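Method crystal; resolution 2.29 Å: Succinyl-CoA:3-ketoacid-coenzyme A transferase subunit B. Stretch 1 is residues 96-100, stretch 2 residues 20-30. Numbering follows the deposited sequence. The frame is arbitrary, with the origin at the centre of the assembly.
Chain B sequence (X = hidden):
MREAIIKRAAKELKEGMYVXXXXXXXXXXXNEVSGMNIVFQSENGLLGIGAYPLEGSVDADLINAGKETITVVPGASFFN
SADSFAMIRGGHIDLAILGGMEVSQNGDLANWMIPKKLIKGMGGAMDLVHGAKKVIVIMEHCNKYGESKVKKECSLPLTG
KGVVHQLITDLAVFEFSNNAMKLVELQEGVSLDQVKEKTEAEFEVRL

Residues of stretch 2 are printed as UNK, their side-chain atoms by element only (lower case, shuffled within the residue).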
# COMPACT_ATOMS: atom_id res chain seq x y z
N ALA B 96 -4.88 -9.64 19.94
CA ALA B 96 -6.22 -9.18 19.63
C ALA B 96 -7.17 -9.86 20.59
O ALA B 96 -7.18 -11.09 20.71
CB ALA B 96 -6.58 -9.50 18.20
N ILE B 97 -7.95 -9.05 21.30
CA ILE B 97 -8.95 -9.56 22.22
C ILE B 97 -10.32 -9.31 21.64
O ILE B 97 -10.61 -8.20 21.18
CB ILE B 97 -8.83 -8.91 23.60
CG1 ILE B 97 -7.39 -9.06 24.13
CG2 ILE B 97 -9.82 -9.54 24.56
CD1 ILE B 97 -7.19 -8.51 25.51
N LEU B 98 -11.16 -10.34 21.64
CA LEU B 98 -12.45 -10.28 20.96
C LEU B 98 -13.54 -10.89 21.81
O LEU B 98 -13.28 -11.76 22.66
CB LEU B 98 -12.39 -11.03 19.62
CG LEU B 98 -11.49 -10.55 18.49
CD1 LEU B 98 -10.19 -11.33 18.46
CD2 LEU B 98 -12.21 -10.70 17.16
N GLY B 99 -14.77 -10.44 21.59
CA GLY B 99 -15.93 -11.08 22.18
C GLY B 99 -16.38 -12.19 21.26
O GLY B 99 -15.90 -12.29 20.14
N GLY B 100 -17.29 -13.04 21.72
CA GLY B 100 -17.84 -14.07 20.86
C GLY B 100 -19.24 -14.48 21.27
O GLY B 100 -19.64 -14.34 22.42
N UNK B 20 -4.87 -4.90 20.01
CA UNK B 20 -6.13 -4.44 19.46
C UNK B 20 -7.32 -5.00 20.24
O UNK B 20 -7.47 -6.21 20.38
o UNK B 20 -8.64 -4.79 17.72
c UNK B 20 -6.26 -4.81 17.99
n UNK B 20 -7.44 -3.30 16.52
c UNK B 20 -7.55 -4.30 17.39
N UNK B 21 -8.15 -4.10 20.75
CA UNK B 21 -9.31 -4.48 21.54
C UNK B 21 -10.56 -4.36 20.70
O UNK B 21 -10.89 -3.28 20.22
c UNK B 21 -8.16 -5.09 24.31
c UNK B 21 -9.43 -3.59 22.77
c UNK B 21 -8.30 -3.67 23.79
c UNK B 21 -8.54 -2.70 24.94
N UNK B 22 -11.27 -5.46 20.50
CA UNK B 22 -12.50 -5.42 19.74
C UNK B 22 -13.57 -4.70 20.53
O UNK B 22 -13.43 -4.49 21.74
N UNK B 23 -14.65 -4.32 19.86
CA UNK B 23 -15.75 -3.63 20.54
C UNK B 23 -16.46 -4.55 21.51
O UNK B 23 -16.34 -5.78 21.43
c UNK B 23 -17.31 -4.15 18.62
c UNK B 23 -16.15 -1.92 18.72
c UNK B 23 -16.77 -3.05 19.54
c UNK B 23 -18.29 -3.65 17.60
N UNK B 24 -17.21 -3.96 22.44
CA UNK B 24 -17.88 -4.75 23.46
C UNK B 24 -16.95 -5.04 24.61
O UNK B 24 -16.15 -4.19 24.99
N UNK B 25 -17.06 -6.24 25.17
CA UNK B 25 -16.29 -6.59 26.36
C UNK B 25 -14.82 -6.16 26.31
O UNK B 25 -14.35 -5.48 27.22
c UNK B 25 -17.15 -7.55 28.96
c UNK B 25 -16.40 -8.09 26.66
c UNK B 25 -17.31 -9.91 28.15
c UNK B 25 -17.40 -8.44 27.76
N UNK B 26 -14.10 -6.56 25.24
CA UNK B 26 -12.65 -6.32 25.18
C UNK B 26 -12.24 -4.89 25.49
O UNK B 26 -11.19 -4.69 26.11
c UNK B 26 -13.31 -7.71 23.37
c UNK B 26 -12.30 -6.67 23.73
c UNK B 26 -14.59 -7.27 24.05
N UNK B 27 -13.04 -3.91 25.07
CA UNK B 27 -12.67 -2.52 25.30
C UNK B 27 -12.51 -2.25 26.79
O UNK B 27 -11.70 -1.43 27.20
c UNK B 27 -13.71 -1.56 24.71
c UNK B 27 -13.76 -1.71 23.20
o UNK B 27 -15.00 -1.84 25.26
N UNK B 28 -13.29 -2.95 27.61
CA UNK B 28 -13.23 -2.75 29.05
C UNK B 28 -11.88 -3.13 29.65
O UNK B 28 -11.53 -2.64 30.73
c UNK B 28 -15.63 -1.34 29.69
c UNK B 28 -14.37 -3.50 29.73
c UNK B 28 -16.82 -3.46 30.30
c UNK B 28 -15.72 -2.84 29.46
N UNK B 29 -11.13 -3.98 28.95
CA UNK B 29 -9.85 -4.45 29.48
C UNK B 29 -8.83 -3.33 29.63
O UNK B 29 -7.97 -3.38 30.51
c UNK B 29 -7.88 -5.99 29.13
c UNK B 29 -10.17 -6.82 28.62
c UNK B 29 -9.25 -5.60 28.61
N UNK B 30 -8.94 -2.31 28.79
CA UNK B 30 -8.03 -1.17 28.85
C UNK B 30 -8.08 -0.49 30.22
O UNK B 30 -7.07 0.03 30.70
c UNK B 30 -8.35 -0.17 27.76
O HOH W 1 -14.94 -8.02 19.74

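Position 20 carries two side-chain carbons, the second bearing one oxygen and one nitrogen, which marks an amide on a short stem. Its backbone O accepts a hydrogen bond from N of Ile 97 (3.0 Å) and also meets CA of Ala 96 at 3.3 Å in a CA-H...O contact. The side chain comes no nearer to the other stretch than 4.7 Å, from its CB to CA of Ala 96. This is Asn 20, whose ND2 is hydrogen-bonded elsewhere in the structure.

At position 21 four carbons fork at the second, and one terminal carbon lies 3.8 Å from CD1 of Ile 97; the residue is Leu 21, and the terminal carbon concerned is CD2. Position 22 has no side-chain atoms and is Gly 22. Its N donates to O of Ile 97 over 2.9 Å, and a CB here would stand only 3.3 Å from that same oxygen, a tight fit.

Position 23 has four carbons forked at the first, one arm two carbons long: Ile 23. Its CA-to-CB bond points away from stretch 1, and the side chain makes no contact there, but its backbone O receives a hydrogen bond from a water (3.1 Å to the water O) that in turn accepts one from N of Gly 99 (3.1 Å to the same O). Position 24 lacks a side chain; with phi/psi of 85/-143, a CB would be jammed against the preceding carbonyl oxygen, so Gly 24 suits the turn.

Position 25, four carbons forked at the second, is Leu 25, which makes no close contact across the stretches. At position 26 three carbons close a ring onto the backbone N, the signature of Pro 26. Its CB approaches O of Ile 97 at 3.4 Å, and its CG lies 3.5 Å from C of Leu 98.

Position 27 has one carbon carrying an oxygen and a carbon: Thr 27, whose OG1 donates to O of Gly 24 (2.6 Å). Position 28, four carbons forked at the second, is Leu 28, remote from stretch 1. Position 29 has one carbon bearing two others and is Val 29; its CG1 reaches CD1 of Ile 97 at 4.5 Å. The single carbon at position 30 gives Ala 30, also remote.

The contact begins as parallel strand pairing, with Ile 97 bonded through both N and O to residues flanking Leu 21. Where the strand of stretch 2 gives way to a turn, the chain folds back so that Pro 26 and Val 29 join Leu 21 around the Ile 97 side chain, while the water links the two backbones beyond the pairing.

Stretch 2 20-30: NLGIGLPTLVA
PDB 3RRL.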